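Local coordinates for acetylornithine aminotransferase (Aquifex aeolicus, PDB 2EH6) that catalyses the pyridoxal-phosphate-dependent transfer of an amino group from N(2)-acetyl-L-ornithine to 2-oxoglutarate in arginine biosynthesis, at the interface of chains A and B. Numbering follows the deposited sequence. Chains: chain A/B, Acetylornithine aminotransferase.

Contact 1: the interface of chains A and B. Residues chain A 64, 270; chain B 36-37, 39, 241.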
# COMPACT_ATOMS: atom_id res chain seq x y z
N SER A 64 -11.34 4.55 -8.69
CA SER A 64 -11.42 3.10 -8.36
C SER A 64 -11.47 2.20 -9.59
O SER A 64 -11.82 2.60 -10.69
CB SER A 64 -12.60 2.77 -7.44
OG SER A 64 -13.74 2.46 -8.24
N THR A 270 -7.96 -0.90 -3.72
CA THR A 270 -8.79 0.28 -3.85
C THR A 270 -8.03 1.43 -4.52
O THR A 270 -8.51 2.00 -5.51
CB THR A 270 -9.33 0.77 -2.48
OG1 THR A 270 -10.12 -0.27 -1.88
CG2 THR A 270 -10.20 2.00 -2.66
N GLY B 36 -15.72 6.41 -5.65
CA GLY B 36 -14.58 5.51 -5.75
C GLY B 36 -14.52 4.55 -4.58
O GLY B 36 -13.43 4.19 -4.12
N ILE B 37 -15.69 4.14 -4.11
CA ILE B 37 -15.85 3.24 -2.98
C ILE B 37 -15.52 3.94 -1.66
O ILE B 37 -14.73 3.44 -0.85
CB ILE B 37 -14.98 1.96 -3.12
CG1 ILE B 37 -15.22 1.31 -4.48
CG2 ILE B 37 -15.38 0.95 -2.03
CD1 ILE B 37 -14.27 0.16 -4.78
N VAL B 39 -13.86 6.74 -1.15
CA VAL B 39 -12.53 7.34 -1.11
C VAL B 39 -12.57 8.86 -1.32
O VAL B 39 -11.92 9.61 -0.59
CB VAL B 39 -11.62 6.70 -2.20
CG1 VAL B 39 -10.31 7.46 -2.31
CG2 VAL B 39 -11.35 5.25 -1.85
N LYS B 241 -8.96 4.75 2.84
CA LYS B 241 -9.96 5.27 1.92
C LYS B 241 -10.22 6.79 2.01
O LYS B 241 -9.36 7.58 1.61
CB LYS B 241 -11.28 4.48 2.06
CG LYS B 241 -11.19 3.03 1.52
CD LYS B 241 -12.56 2.45 1.17
CE LYS B 241 -12.47 1.09 0.46
NZ LYS B 241 -12.10 0.04 1.45

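Contact 2: the interface of chains A and B. Residues chain A 16-17, 22, 40, 44; chain B 59-60, 62-63.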
# COMPACT_ATOMS: atom_id res chain seq x y z
N ARG A 16 11.68 20.93 1.77
CA ARG A 16 11.63 21.16 0.34
C ARG A 16 12.81 20.55 -0.38
O ARG A 16 13.89 20.38 0.18
CB ARG A 16 11.59 22.67 0.07
CG ARG A 16 11.85 23.06 -1.37
CD ARG A 16 11.84 24.58 -1.52
NE ARG A 16 10.55 25.15 -1.12
CZ ARG A 16 9.48 25.22 -1.91
NH1 ARG A 16 9.53 24.77 -3.16
NH2 ARG A 16 8.36 25.74 -1.44
N GLY A 17 12.60 20.22 -1.65
CA GLY A 17 13.67 19.65 -2.44
C GLY A 17 13.74 20.30 -3.81
O GLY A 17 12.74 20.78 -4.33
N LEU A 22 18.24 18.61 -1.01
CA LEU A 22 17.15 18.70 -0.05
C LEU A 22 17.50 19.81 0.94
O LEU A 22 18.68 20.07 1.21
CB LEU A 22 16.97 17.38 0.70
CG LEU A 22 16.16 16.30 -0.03
CD1 LEU A 22 16.25 14.98 0.70
CD2 LEU A 22 14.71 16.76 -0.13
N ASN A 40 13.02 8.62 -5.19
CA ASN A 40 13.04 9.84 -5.98
C ASN A 40 13.98 9.70 -7.18
O ASN A 40 14.99 10.39 -7.27
CB ASN A 40 13.43 11.02 -5.10
CG ASN A 40 12.51 11.18 -3.90
OD1 ASN A 40 11.29 11.30 -4.05
ND2 ASN A 40 13.08 11.16 -2.71
N HIS A 44 14.01 15.89 -6.94
CA HIS A 44 12.86 16.65 -6.46
C HIS A 44 12.50 17.80 -7.40
O HIS A 44 13.36 18.35 -8.09
CB HIS A 44 13.17 17.22 -5.08
CG HIS A 44 13.55 16.18 -4.07
ND1 HIS A 44 12.61 15.46 -3.35
CD2 HIS A 44 14.75 15.71 -3.68
CE1 HIS A 44 13.23 14.60 -2.57
NE2 HIS A 44 14.53 14.73 -2.75
N LYS B 59 6.82 21.16 -4.09
CA LYS B 59 7.69 21.29 -2.93
C LYS B 59 8.43 20.03 -2.46
O LYS B 59 9.65 20.03 -2.37
CB LYS B 59 6.87 21.86 -1.77
CG LYS B 59 7.64 22.21 -0.52
CD LYS B 59 6.72 22.96 0.44
CE LYS B 59 7.48 23.58 1.60
NZ LYS B 59 6.60 24.40 2.46
N LEU B 60 7.70 18.97 -2.17
CA LEU B 60 8.32 17.74 -1.68
C LEU B 60 7.29 16.62 -1.72
O LEU B 60 6.21 16.74 -1.14
CB LEU B 60 8.81 17.95 -0.24
CG LEU B 60 9.57 16.85 0.49
CD1 LEU B 60 10.91 16.60 -0.19
CD2 LEU B 60 9.78 17.25 1.94
N HIS B 62 8.28 13.07 -1.30
CA HIS B 62 8.71 11.96 -0.47
C HIS B 62 10.16 12.08 -0.00
O HIS B 62 11.01 12.57 -0.74
CB HIS B 62 8.55 10.69 -1.31
CG HIS B 62 9.28 9.50 -0.78
ND1 HIS B 62 8.70 8.61 0.10
CD2 HIS B 62 10.54 9.06 -1.00
CE1 HIS B 62 9.58 7.67 0.40
NE2 HIS B 62 10.70 7.92 -0.25
N VAL B 63 10.44 11.62 1.22
CA VAL B 63 11.81 11.62 1.73
C VAL B 63 12.11 10.31 2.46
O VAL B 63 13.27 9.96 2.68
CB VAL B 63 12.10 12.81 2.69
CG1 VAL B 63 11.96 14.12 1.94
CG2 VAL B 63 11.18 12.77 3.89

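Contact 1: the interface of chains A and B
A:Thr270 and A:Ser64 meet B:Gly36, B:Ile37, B:Val39 and B:Lys241 in a small patch of the homodimer interface, where one subunit helps to complete the active site of the other. B:Lys241 is the lysine that carries pyridoxal phosphate as an internal aldimine in this family, although that covalent link is not modelled here. A:Thr270 is a cofactor-binding residue contributed by the partner chain, which suggests that the cofactor pocket is completed by dimer formation.

The threonine works with both branches. Its methyl CG2 lies anti to the backbone N and packs on the methyl CG2 of B:Val39 at 3.5 Å, the two side chains running antiparallel past one another. Its hydroxyl OG1 turns instead toward the lysine, whose chain lies roughly perpendicular to the threonine. The bend at the last lysine torsion (chi4 75°) turns the amine aside, and CE lies nearest, 3.6 Å from A:Thr270 OG1, with NZ slightly farther away.

On the other flank, A:Ser64 sets its CB directly on the main chain of the short helix 35-38, 3.8 Å from CA of B:Gly36 and 3.7 Å from the carbonyl O of the same glycine. B:Ile37 reaches the same serine with the end of its longer branch, CD1 standing 4.1 Å from A:Ser64 CB.

Contact 2: the interface of chains A and B
A:Arg16 and B:Lys59 lie roughly perpendicular, the flat guanidinium laid over the aliphatic part of the lysine. CG of B:Lys59 sits over the centre of one guanidinium face, 3.8 Å from A:Arg16 CZ. The arginine gets there by turning back at chi3 (-60°), while the lysine runs extended past CG and carries its amine NZ beyond that face. A:Arg16 NH2 and B:Lys59 NZ remain 4.5 Å apart; both groups are likely to be positive and may repel mildly.

Beside this pair, the amide N of A:Gly17, in strand 12-18, donates a hydrogen bond to the carbonyl O of B:Lys59, the last residue of helix 47-59, at 3.0 Å.

Next along the chain, B:Leu60 rests its CD1 methyl against the adjoining A:Leu22 and A:His44 side chains. It lies 3.8 Å from CD2 of A:Leu22, whose side chain it crosses nearly perpendicularly, and 3.8 Å from ND1 of A:His44, which runs beside it in the same direction. A:Leu22 CD2 also covers one face of the A:His44 ring, offset toward the rim, and so backs the imidazole within its own subunit.

The carbonyl O of B:His62 lies in the plane of the A:His44 ring, at its edge, in contact with CE1 at 3.5 Å. The same oxygen accepts a hydrogen bond from A:Asn40 ND2, which comes from above the carbonyl plane along a bent path (145° at H). The amide is turned 56° from the B:His62 ring, with ND2 in the plane of that ring at its edge. A:Asn40 ND2 stands 3.2 Å from B:His62 O.

About 27 Å separates the C-alpha centres of contact 1 and contact 2, yet they share two stretches of the protein in part. Residues 59 to 63, from the end of helix 47-59 onward, supply the chain B side of contact 2, and the next residue, 64, belongs to the chain A side of contact 1. Likewise, the region from helix 35-38 onward faces the partner in both, as chain B in contact 1 and as chain A in contact 2. Strands 12-18 and 21-24 serve contact 2, residues 241 and 270 contact 1. Through its two-fold twin, contact 2 may help to position the stretch that packs beside residues 36 and 37 near the partner's active site.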